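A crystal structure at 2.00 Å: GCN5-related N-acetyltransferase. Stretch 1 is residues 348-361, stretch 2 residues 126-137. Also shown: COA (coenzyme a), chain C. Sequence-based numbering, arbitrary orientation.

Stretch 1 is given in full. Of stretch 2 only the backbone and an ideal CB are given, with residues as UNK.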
ATOM      1  N   ASP A 348     -29.879 -29.108 -17.687  1.00 31.93           N
ATOM      2  CA  ASP A 348     -29.877 -29.582 -16.342  1.00 33.23           C
ATOM      3  C   ASP A 348     -30.629 -28.548 -15.531  1.00 31.75           C
ATOM      4  O   ASP A 348     -30.726 -27.389 -15.931  1.00 30.34           O
ATOM      5  CB  ASP A 348     -28.415 -29.628 -15.861  1.00 34.70           C
ATOM      6  CG  ASP A 348     -28.292 -30.167 -14.463  1.00 44.12           C
ATOM      7  OD1 ASP A 348     -28.568 -31.373 -14.303  1.00 38.65           O
ATOM      8  OD2 ASP A 348     -27.937 -29.373 -13.536  1.00 37.00           O
ATOM      9  N   ILE A 349     -31.097 -28.950 -14.356  1.00 29.64           N
ATOM     10  CA  ILE A 349     -31.787 -28.045 -13.458  1.00 30.10           C
ATOM     11  C   ILE A 349     -30.941 -26.766 -13.168  1.00 30.25           C
ATOM     12  O   ILE A 349     -31.495 -25.686 -12.920  1.00 31.32           O
ATOM     13  CB  ILE A 349     -32.210 -28.830 -12.174  1.00 31.29           C
ATOM     14  CG1 ILE A 349     -33.292 -28.086 -11.423  1.00 31.41           C
ATOM     15  CG2 ILE A 349     -31.014 -29.137 -11.236  1.00 32.97           C
ATOM     16  CD1 ILE A 349     -34.637 -28.095 -12.184  1.00 32.46           C
ATOM     17  N   LYS A 350     -29.597 -26.862 -13.272  1.00 33.00           N
ATOM     18  CA  LYS A 350     -28.723 -25.714 -13.088  1.00 31.59           C
ATOM     19  C   LYS A 350     -28.826 -24.717 -14.201  1.00 36.29           C
ATOM     20  O   LYS A 350     -28.835 -23.509 -13.929  1.00 33.51           O
ATOM     21  CB  LYS A 350     -27.261 -26.070 -12.902  1.00 33.44           C
ATOM     22  CG  LYS A 350     -27.035 -26.914 -11.659  1.00 32.64           C
ATOM     23  CD  LYS A 350     -25.589 -27.130 -11.309  1.00 32.04           C
ATOM     24  CE  LYS A 350     -24.706 -27.795 -12.376  1.00 34.21           C
ATOM     25  NZ  LYS A 350     -25.146 -29.121 -12.796  1.00 40.24           N
ATOM     26  N   GLY A 351     -28.894 -25.220 -15.449  1.00 35.42           N
ATOM     27  CA  GLY A 351     -29.051 -24.360 -16.599  1.00 35.50           C
ATOM     28  C   GLY A 351     -30.364 -23.597 -16.499  1.00 35.39           C
ATOM     29  O   GLY A 351     -30.446 -22.433 -16.863  1.00 36.70           O
ATOM     30  N   LEU A 352     -31.394 -24.272 -15.984  1.00 38.00           N
ATOM     31  CA  LEU A 352     -32.730 -23.700 -15.881  1.00 32.40           C
ATOM     32  C   LEU A 352     -32.777 -22.573 -14.903  1.00 33.28           C
ATOM     33  O   LEU A 352     -33.537 -21.632 -15.095  1.00 32.86           O
ATOM     34  CB  LEU A 352     -33.737 -24.783 -15.474  1.00 35.67           C
ATOM     35  CG  LEU A 352     -35.214 -24.328 -15.398  1.00 35.70           C
ATOM     36  CD1 LEU A 352     -35.647 -23.741 -16.713  1.00 34.46           C
ATOM     37  CD2 LEU A 352     -36.107 -25.437 -15.003  1.00 29.95           C
ATOM     38  N   ALA A 353     -31.987 -22.659 -13.819  1.00 33.83           N
ATOM     39  CA  ALA A 353     -31.902 -21.559 -12.873  1.00 32.53           C
ATOM     40  C   ALA A 353     -31.435 -20.243 -13.522  1.00 32.04           C
ATOM     41  O   ALA A 353     -32.013 -19.191 -13.273  1.00 30.92           O
ATOM     42  CB  ALA A 353     -30.946 -21.909 -11.768  1.00 35.08           C
ATOM     43  N   SER A 354     -30.372 -20.328 -14.335  1.00 30.24           N
ATOM     44  CA  SER A 354     -29.765 -19.144 -14.931  1.00 31.85           C
ATOM     45  C   SER A 354     -30.690 -18.630 -16.013  1.00 30.88           C
ATOM     46  O   SER A 354     -30.801 -17.436 -16.178  1.00 33.73           O
ATOM     47  CB  SER A 354     -28.414 -19.420 -15.498  1.00 32.91           C
ATOM     48  OG  SER A 354     -27.521 -20.010 -14.562  1.00 34.90           O
ATOM     49  N   LEU A 355     -31.361 -19.552 -16.712  1.00 33.09           N
ATOM     50  CA  LEU A 355     -32.317 -19.186 -17.750  1.00 32.78           C
ATOM     51  C   LEU A 355     -33.505 -18.446 -17.141  1.00 32.64           C
ATOM     52  O   LEU A 355     -33.916 -17.382 -17.624  1.00 34.28           O
ATOM     53  CB  LEU A 355     -32.836 -20.448 -18.444  1.00 34.33           C
ATOM     54  CG  LEU A 355     -33.883 -20.233 -19.561  1.00 30.41           C
ATOM     55  CD1 LEU A 355     -33.280 -19.496 -20.719  1.00 37.16           C
ATOM     56  CD2 LEU A 355     -34.505 -21.526 -20.024  1.00 33.77           C
ATOM     57  N   TYR A 356     -34.040 -19.025 -16.062  1.00 30.57           N
ATOM     58  CA  TYR A 356     -35.211 -18.495 -15.347  1.00 30.11           C
ATOM     59  C   TYR A 356     -35.078 -17.080 -14.860  1.00 32.06           C
ATOM     60  O   TYR A 356     -35.989 -16.264 -14.978  1.00 29.99           O
ATOM     61  CB  TYR A 356     -35.478 -19.381 -14.132  1.00 32.57           C
ATOM     62  CG  TYR A 356     -36.708 -19.073 -13.258  1.00 31.61           C
ATOM     63  CD1 TYR A 356     -36.655 -18.175 -12.237  1.00 30.67           C
ATOM     64  CD2 TYR A 356     -37.874 -19.757 -13.426  1.00 33.97           C
ATOM     65  CE1 TYR A 356     -37.771 -17.954 -11.387  1.00 34.79           C
ATOM     66  CE2 TYR A 356     -38.999 -19.508 -12.613  1.00 36.37           C
ATOM     67  CZ  TYR A 356     -38.925 -18.622 -11.598  1.00 35.32           C
ATOM     68  OH  TYR A 356     -40.056 -18.400 -10.800  1.00 37.67           O
ATOM     69  N   THR A 357     -33.920 -16.763 -14.307  1.00 32.96           N
ATOM     70  CA  THR A 357     -33.671 -15.412 -13.756  1.00 33.96           C
ATOM     71  C   THR A 357     -33.251 -14.328 -14.727  1.00 34.78           C
ATOM     72  O   THR A 357     -33.176 -13.147 -14.342  1.00 37.27           O
ATOM     73  CB  THR A 357     -32.537 -15.495 -12.706  1.00 33.29           C
ATOM     74  OG1 THR A 357     -31.331 -15.892 -13.353  1.00 36.36           O
ATOM     75  CG2 THR A 357     -32.916 -16.457 -11.633  1.00 29.84           C
ATOM     76  N   SER A 358     -32.991 -14.702 -15.973  1.00 31.67           N
ATOM     77  CA  SER A 358     -32.493 -13.781 -16.986  1.00 32.50           C
ATOM     78  C   SER A 358     -31.099 -13.272 -16.720  1.00 33.64           C
ATOM     79  O   SER A 358     -30.710 -12.252 -17.254  1.00 37.35           O
ATOM     80  CB  SER A 358     -33.415 -12.545 -17.177  1.00 33.99           C
ATOM     81  OG  SER A 358     -34.730 -12.952 -17.058  1.00 31.30           O
ATOM     82  N   LEU A 359     -30.306 -13.976 -15.926  1.00 34.92           N
ATOM     83  CA  LEU A 359     -28.924 -13.549 -15.739  1.00 32.25           C
ATOM     84  C   LEU A 359     -28.176 -13.638 -17.070  1.00 33.82           C
ATOM     85  O   LEU A 359     -27.394 -12.735 -17.430  1.00 31.84           O
ATOM     86  CB  LEU A 359     -28.222 -14.463 -14.695  1.00 34.95           C
ATOM     87  CG  LEU A 359     -26.777 -14.080 -14.404  1.00 36.39           C
ATOM     88  CD1 LEU A 359     -26.646 -12.666 -13.901  1.00 43.83           C
ATOM     89  CD2 LEU A 359     -26.138 -15.061 -13.435  1.00 36.37           C
ATOM     90  N   PHE A 360     -28.326 -14.791 -17.733  1.00 32.54           N
ATOM     91  CA  PHE A 360     -27.761 -15.043 -19.050  1.00 33.76           C
ATOM     92  C   PHE A 360     -28.854 -15.406 -20.002  1.00 34.62           C
ATOM     93  O   PHE A 360     -29.861 -16.031 -19.600  1.00 31.76           O
ATOM     94  CB  PHE A 360     -26.711 -16.169 -18.963  1.00 35.36           C
ATOM     95  CG  PHE A 360     -25.528 -15.775 -18.121  1.00 33.87           C
ATOM     96  CD1 PHE A 360     -24.741 -14.725 -18.505  1.00 35.50           C
ATOM     97  CD2 PHE A 360     -25.236 -16.437 -16.942  1.00 34.68           C
ATOM     98  CE1 PHE A 360     -23.634 -14.327 -17.725  1.00 41.91           C
ATOM     99  CE2 PHE A 360     -24.153 -16.057 -16.180  1.00 39.76           C
ATOM    100  CZ  PHE A 360     -23.373 -15.006 -16.555  1.00 37.64           C
ATOM    101  N   THR A 361     -28.677 -14.996 -21.265  1.00 31.12           N
ATOM    102  CA  THR A 361     -29.642 -15.255 -22.308  1.00 27.80           C
ATOM    103  C   THR A 361     -29.480 -16.659 -22.791  1.00 30.49           C
ATOM    104  O   THR A 361     -28.454 -17.296 -22.535  1.00 32.79           O
ATOM    105  CB  THR A 361     -29.433 -14.355 -23.550  1.00 31.04           C
ATOM    106  OG1 THR A 361     -28.118 -14.606 -24.117  1.00 35.80           O
ATOM    107  CG2 THR A 361     -29.622 -12.881 -23.218  1.00 31.17           C
ATOM    108  N   UNK A 126     -22.694 -26.189  -3.636  1.00 34.27           N
ATOM    109  CA  UNK A 126     -24.082 -25.939  -4.029  1.00 32.71           C
ATOM    110  C   UNK A 126     -24.456 -26.423  -5.428  1.00 29.15           C
ATOM    111  O   UNK A 126     -25.557 -26.831  -5.629  1.00 33.10           O
ATOM    112  CB  UNK A 126     -24.363 -24.438  -3.939  1.00 32.71           C
ATOM    113  N   UNK A 127     -23.526 -26.370  -6.387  1.00 29.20           N
ATOM    114  CA  UNK A 127     -23.771 -26.928  -7.706  1.00 32.06           C
ATOM    115  C   UNK A 127     -23.996 -28.442  -7.620  1.00 32.57           C
ATOM    116  O   UNK A 127     -24.765 -28.988  -8.419  1.00 29.95           O
ATOM    117  CB  UNK A 127     -22.602 -26.613  -8.641  1.00 32.06           C
ATOM    118  N   UNK A 128     -23.340 -29.125  -6.674  1.00 33.47           N
ATOM    119  CA  UNK A 128     -23.604 -30.564  -6.479  1.00 35.79           C
ATOM    120  C   UNK A 128     -25.070 -30.757  -6.142  1.00 33.01           C
ATOM    121  O   UNK A 128     -25.611 -31.768  -6.454  1.00 30.41           O
ATOM    122  CB  UNK A 128     -22.720 -31.149  -5.375  1.00 35.79           C
ATOM    123  N   UNK A 129     -25.742 -29.760  -5.568  1.00 34.44           N
ATOM    124  CA  UNK A 129     -27.158 -29.925  -5.235  1.00 30.91           C
ATOM    125  C   UNK A 129     -28.107 -29.222  -6.186  1.00 32.68           C
ATOM    126  O   UNK A 129     -29.302 -29.044  -5.851  1.00 34.30           O
ATOM    127  CB  UNK A 129     -27.412 -29.414  -3.816  1.00 30.91           C
ATOM    128  N   UNK A 130     -27.571 -28.760  -7.318  1.00 31.44           N
ATOM    129  CA  UNK A 130     -28.363 -28.065  -8.336  1.00 30.82           C
ATOM    130  C   UNK A 130     -28.590 -26.577  -8.296  1.00 29.56           C
ATOM    131  O   UNK A 130     -29.424 -26.071  -9.091  1.00 30.89           O
ATOM    132  CB  UNK A 130     -29.753 -28.703  -8.342  1.00 30.82           C
ATOM    133  N   UNK A 131     -27.905 -25.876  -7.382  1.00 33.47           N
ATOM    134  CA  UNK A 131     -27.910 -24.398  -7.350  1.00 31.55           C
ATOM    135  C   UNK A 131     -27.008 -23.906  -8.472  1.00 30.69           C
ATOM    136  O   UNK A 131     -26.002 -24.545  -8.782  1.00 27.62           O
ATOM    137  CB  UNK A 131     -27.442 -23.858  -5.997  1.00 31.55           C
ATOM    138  N   UNK A 132     -27.345 -22.737  -9.041  1.00 29.64           N
ATOM    139  CA  UNK A 132     -26.468 -22.124 -10.028  1.00 31.13           C
ATOM    140  C   UNK A 132     -26.481 -20.623  -9.951  1.00 29.77           C
ATOM    141  O   UNK A 132     -27.427 -20.034  -9.489  1.00 34.01           O
ATOM    142  CB  UNK A 132     -26.864 -22.567 -11.438  1.00 31.13           C
ATOM    143  N   UNK A 133     -25.403 -19.993 -10.416  1.00 33.66           N
ATOM    144  CA  UNK A 133     -25.386 -18.535 -10.510  1.00 33.86           C
ATOM    145  C   UNK A 133     -26.656 -18.070 -11.163  1.00 32.38           C
ATOM    146  O   UNK A 133     -27.063 -18.597 -12.192  1.00 31.90           O
ATOM    147  CB  UNK A 133     -24.167 -18.037 -11.290  1.00 33.86           C
ATOM    148  N   UNK A 134     -27.298 -17.064 -10.566  1.00 31.62           N
ATOM    149  CA  UNK A 134     -28.581 -16.660 -11.033  1.00 32.78           C
ATOM    150  C   UNK A 134     -28.910 -15.182 -10.847  1.00 34.39           C
ATOM    151  O   UNK A 134     -29.898 -14.713 -11.403  1.00 33.82           O
ATOM    152  CB  UNK A 134     -29.641 -17.509 -10.329  1.00 32.78           C
ATOM    153  N   UNK A 135     -28.103 -14.441 -10.088  1.00 32.61           N
ATOM    154  CA  UNK A 135     -28.362 -13.026  -9.931  1.00 34.13           C
ATOM    155  C   UNK A 135     -27.147 -12.331  -9.388  1.00 33.76           C
ATOM    156  O   UNK A 135     -26.203 -12.978  -8.904  1.00 33.91           O
ATOM    157  CB  UNK A 135     -29.566 -12.788  -9.017  1.00 34.13           C
ATOM    158  N   UNK A 136     -27.217 -11.021  -9.389  1.00 32.79           N
ATOM    159  CA  UNK A 136     -26.093 -10.210  -8.939  1.00 36.47           C
ATOM    160  C   UNK A 136     -26.335  -9.355  -7.712  1.00 39.87           C
ATOM    161  O   UNK A 136     -27.474  -9.062  -7.360  1.00 36.45           O
ATOM    162  CB  UNK A 136     -25.655  -9.294 -10.084  1.00 36.47           C
ATOM    163  N   UNK A 137     -25.228  -9.021  -7.027  1.00 39.57           N
ATOM    164  CA  UNK A 137     -25.222  -8.020  -5.963  1.00 37.05           C
ATOM    165  C   UNK A 137     -23.906  -7.316  -6.233  1.00 36.12           C
ATOM    166  O   UNK A 137     -22.931  -7.943  -6.643  1.00 36.08           O
ATOM    167  CB  UNK A 137     -25.328  -8.605  -4.553  1.00 37.05           C
TER
HETATM  168  N1A COA C 500     -14.272 -24.989  -1.388  1.00 72.97           N
HETATM  169  C2A COA C 500     -14.720 -25.647  -2.475  1.00 79.48           C
HETATM  170  N3A COA C 500     -15.498 -26.744  -2.378  1.00 74.96           N
HETATM  171  C4A COA C 500     -15.834 -27.215  -1.152  1.00 77.54           C
HETATM  172  C5A COA C 500     -15.384 -26.576  -0.001  1.00 75.06           C
HETATM  173  C6A COA C 500     -14.578 -25.429  -0.148  1.00 74.14           C
HETATM  174  N6A COA C 500     -14.089 -24.725   0.895  1.00 70.32           N
HETATM  175  N7A COA C 500     -15.879 -27.287   1.041  1.00 74.41           N
HETATM  176  C8A COA C 500     -16.603 -28.325   0.549  1.00 72.82           C
HETATM  177  N9A COA C 500     -16.570 -28.265  -0.792  1.00 74.61           N
HETATM  178  C1B COA C 500     -17.205 -29.166  -1.801  1.00 73.86           C
HETATM  179  C2B COA C 500     -16.414 -30.458  -1.986  1.00 71.79           C
HETATM  180  O2B COA C 500     -15.342 -30.322  -2.947  1.00 66.78           O
HETATM  181  C3B COA C 500     -17.501 -31.456  -2.369  1.00 69.93           C
HETATM  182  O3B COA C 500     -17.583 -31.673  -3.784  1.00 76.99           O
HETATM  183  P3B COA C 500     -16.894 -32.989  -4.457  1.00 85.01           P
HETATM  184  O7A COA C 500     -17.860 -34.114  -4.124  1.00 67.30           O
HETATM  185  O8A COA C 500     -16.756 -32.598  -5.925  1.00 84.60           O
HETATM  186  O9A COA C 500     -15.559 -33.175  -3.744  1.00 82.85           O
HETATM  187  C4B COA C 500     -18.810 -30.888  -1.828  1.00 68.87           C
HETATM  188  O4B COA C 500     -18.544 -29.535  -1.432  1.00 64.66           O
HETATM  189  C5B COA C 500     -19.348 -31.693  -0.644  1.00 61.09           C
HETATM  190  O5B COA C 500     -18.428 -31.576   0.452  1.00 62.93           O
HETATM  191  P1A COA C 500     -18.854 -31.757   2.015  1.00 65.38           P
HETATM  192  O1A COA C 500     -20.334 -32.046   2.108  1.00 45.04           O
HETATM  193  O2A COA C 500     -17.871 -32.747   2.641  1.00 66.33           O
HETATM  194  O3A COA C 500     -18.498 -30.278   2.616  1.00 62.15           O
HETATM  195  P2A COA C 500     -17.990 -29.988   4.148  1.00 59.06           P
HETATM  196  O4A COA C 500     -18.841 -30.880   5.056  1.00 50.41           O
HETATM  197  O5A COA C 500     -16.474 -30.172   4.177  1.00 49.76           O
HETATM  198  O6A COA C 500     -18.388 -28.384   4.340  1.00 59.59           O
HETATM  199  CBP COA C 500     -18.024 -25.885   4.829  1.00 58.91           C
HETATM  200  CCP COA C 500     -17.579 -27.355   4.989  1.00 67.70           C
HETATM  201  CDP COA C 500     -19.548 -25.919   4.734  1.00 58.05           C
HETATM  202  CEP COA C 500     -17.542 -25.457   3.446  1.00 60.18           C
HETATM  203  CAP COA C 500     -17.499 -25.037   6.075  1.00 63.72           C
HETATM  204  OAP COA C 500     -18.545 -24.770   7.070  1.00 30.26           O
HETATM  205  C9P COA C 500     -16.702 -23.709   5.938  1.00 70.14           C
HETATM  206  O9P COA C 500     -15.379 -23.688   5.687  1.00 81.40           O
HETATM  207  N8P COA C 500     -17.219 -22.484   6.159  1.00 83.12           N
HETATM  208  C7P COA C 500     -18.539 -21.930   6.464  1.00 80.09           C
HETATM  209  C6P COA C 500     -18.723 -20.966   5.302  1.00 81.06           C
HETATM  210  C5P COA C 500     -19.634 -21.566   4.241  1.00 92.48           C
HETATM  211  O5P COA C 500     -19.455 -22.708   3.822  1.00 95.29           O
HETATM  212  N4P COA C 500     -20.617 -20.786   3.768  1.00 91.87           N
HETATM  213  C3P COA C 500     -21.586 -21.142   2.736  1.00 86.29           C
HETATM  214  C2P COA C 500     -22.548 -19.976   2.669  1.00 86.89           C
HETATM  215  S1P COA C 500     -23.590 -19.899   4.183  1.00 84.39           S

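Helix 349-357 runs nearly parallel to strand 132-137, at 11°, with axes 7.1 Å apart at their closest. That spacing leaves little room for bulk between them, and much of stretch 1 addresses backbone rather than side chains.

Position 126 lies on a helix, its CB beyond reach of stretch 1, which therefore sets no rule. Coenzyme A is the neighbour to consider, and several residue types could meet it. Tyr-126 is found, its OH 3.0 Å from C3P of the cofactor.

Position 127 points sideways, its ideal CB 4.0 Å from Lys-350 CD. A long chain could pass the lysine methylenes, and aliphatic or polar types would fit. The residue is Arg-127. Its backbone O receives a bond from a water that also accepts from Lys-350 NZ, while that same NZ forms a salt bridge with Asp-348 OD2 at 2.9 Å.

Positions 128 and 129 point away, so stretch 1 leaves both open; near the cofactor phosphate, a basic chain would suit 128. Lys-128 makes a weak hydrogen bond from NZ to O7A of coenzyme A, 3.3 Å, and Ala-129 adds only a methyl.

Position 130 is the strictest. Phi is +88°, and an ideal CB would sit 3.2 Å from Ile-349 CG2 and be jammed against the preceding carbonyl O. The backbone angles alone call for glycine, and the tight approach to Ile-349 CG2 adds to the case; Gly-130 it is. Lys-350 CG lies 3.6 Å from Gly-130 O, and a water donates to both Gly-130 O and Ile-349 O.

Position 131 turns its CB away, so many residues, large ones included, would serve. Tyr-131 sends its ring off from the helix; its backbone O, 3.6 Å from Lys-350 CD, finds no polar partner.

At 132 the CB points straight at the helix, 3.3 Å from Lys-350 O and 4.1 Å from Ala-353 CB. A branch at CB would be risky here; a slim, unbranched chain that bends aside is safer, and arginine at 127 favours an acid. Glu-132 fits: chi1 is t and chi2 p, CG passes 3.4 Å from Ser-354 OG, and OE1 takes bonds from Arg-127 NE (3.0 Å) and NH2 (2.9 Å), a salt bridge, and from the backbone N of 133 (2.8 Å).

Position 133 points sideways, 4.2 Å from Leu-359 CD2, and would accept medium or long chains, polar or not. Gln-133 brings OE1 to the edge of the Phe-360 ring. The firmer link is backbone: Ser-354 OG donates to Gln-133 O at 2.8 Å, a bond indifferent to side chain.

At 134 the CB lies 3.7 Å from Thr-357 CG2 and 4.1 Å from Ala-353 O, room for something small. Ala-134 supplies a methyl, and Thr-357 OG1 donates to Ala-134 O at 2.7 Å.

Positions 135 to 137 fade from the helix. At 135 an ideal CB would be 5.5 Å from Thr-357 CB, so stretch 1 does not force a small residue; Gly-135 is found, its N 3.9 Å from Leu-359 CD2. At 136 the ideal CB is 5.2 Å from Leu-359 CD1, space for a modest polar or apolar chain; Ser-136 OG sits 3.9 Å from Leu-359 CD1. Position 137 is unconstrained here, and holds Ser-137.

Stretch 2 (126-137) YRKAGYEQAGSS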
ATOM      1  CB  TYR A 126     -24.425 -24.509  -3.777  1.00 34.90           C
ATOM      2  CG  TYR A 126     -24.191 -24.151  -2.329  1.00 36.14           C
ATOM      3  CD1 TYR A 126     -25.060 -24.571  -1.357  1.00 37.03           C
ATOM      4  CD2 TYR A 126     -23.094 -23.370  -1.952  1.00 30.09           C
ATOM      5  CE1 TYR A 126     -24.867 -24.223  -0.025  1.00 43.53           C
ATOM      6  CE2 TYR A 126     -22.869 -23.032  -0.634  1.00 42.40           C
ATOM      7  CZ  TYR A 126     -23.756 -23.458   0.323  1.00 36.48           C
ATOM      8  OH  TYR A 126     -23.592 -23.133   1.610  1.00 42.25           O
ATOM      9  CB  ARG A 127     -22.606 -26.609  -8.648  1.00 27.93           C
ATOM     10  CG  ARG A 127     -22.531 -25.134  -8.976  1.00 32.93           C
ATOM     11  CD  ARG A 127     -21.320 -24.786  -9.797  1.00 32.59           C
ATOM     12  NE  ARG A 127     -21.481 -23.509 -10.482  1.00 37.40           N
ATOM     13  CZ  ARG A 127     -20.475 -22.828 -11.022  1.00 37.09           C
ATOM     14  NH1 ARG A 127     -19.236 -23.254 -10.863  1.00 33.80           N
ATOM     15  NH2 ARG A 127     -20.708 -21.710 -11.700  1.00 38.28           N
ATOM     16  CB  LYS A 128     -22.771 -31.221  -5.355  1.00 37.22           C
ATOM     17  CG  LYS A 128     -21.351 -31.557  -5.708  1.00 49.05           C
ATOM     18  CD  LYS A 128     -20.675 -32.470  -4.662  1.00 41.08           C
ATOM     19  CE  LYS A 128     -21.063 -33.986  -4.789  1.00 56.12           C
ATOM     20  NZ  LYS A 128     -20.494 -34.722  -6.003  1.00 55.59           N
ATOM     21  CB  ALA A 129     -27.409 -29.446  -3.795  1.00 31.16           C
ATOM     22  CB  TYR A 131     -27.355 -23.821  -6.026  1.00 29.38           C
ATOM     23  CG  TYR A 131     -28.286 -23.935  -4.842  1.00 29.76           C
ATOM     24  CD1 TYR A 131     -28.360 -25.083  -4.105  1.00 28.09           C
ATOM     25  CD2 TYR A 131     -29.079 -22.860  -4.459  1.00 27.46           C
ATOM     26  CE1 TYR A 131     -29.249 -25.211  -3.072  1.00 26.98           C
ATOM     27  CE2 TYR A 131     -29.958 -22.953  -3.380  1.00 27.74           C
ATOM     28  CZ  TYR A 131     -30.043 -24.110  -2.700  1.00 21.50           C
ATOM     29  OH  TYR A 131     -30.905 -24.220  -1.627  1.00 33.54           O
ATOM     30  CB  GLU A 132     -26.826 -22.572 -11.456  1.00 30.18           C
ATOM     31  CG  GLU A 132     -25.821 -22.152 -12.589  1.00 34.01           C
ATOM     32  CD  GLU A 132     -24.361 -22.576 -12.304  1.00 36.46           C
ATOM     33  OE1 GLU A 132     -23.645 -21.814 -11.618  1.00 37.52           O
ATOM     34  OE2 GLU A 132     -23.935 -23.641 -12.779  1.00 31.86           O
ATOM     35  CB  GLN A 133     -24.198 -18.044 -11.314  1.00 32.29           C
ATOM     36  CG  GLN A 133     -22.860 -18.446 -10.705  1.00 30.85           C
ATOM     37  CD  GLN A 133     -21.720 -17.771 -11.400  1.00 37.76           C
ATOM     38  OE1 GLN A 133     -21.896 -17.294 -12.516  1.00 36.88           O
ATOM     39  NE2 GLN A 133     -20.538 -17.678 -10.720  1.00 29.31           N
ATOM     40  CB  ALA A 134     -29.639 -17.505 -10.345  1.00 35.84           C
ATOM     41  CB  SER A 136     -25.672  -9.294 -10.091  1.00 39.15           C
ATOM     42  OG  SER A 136     -25.332 -10.075 -11.238  1.00 41.08           O
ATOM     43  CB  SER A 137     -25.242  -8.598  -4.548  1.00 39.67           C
ATOM     44  OG  SER A 137     -24.130  -9.477  -4.367  1.00 47.05           O
TER
HETATM   45  O   HOH W   1     -25.080 -30.655 -10.295  1.00 49.41           O
HETATM   46  O   HOH W   2     -31.699 -25.232 -10.241  1.00 29.89           O
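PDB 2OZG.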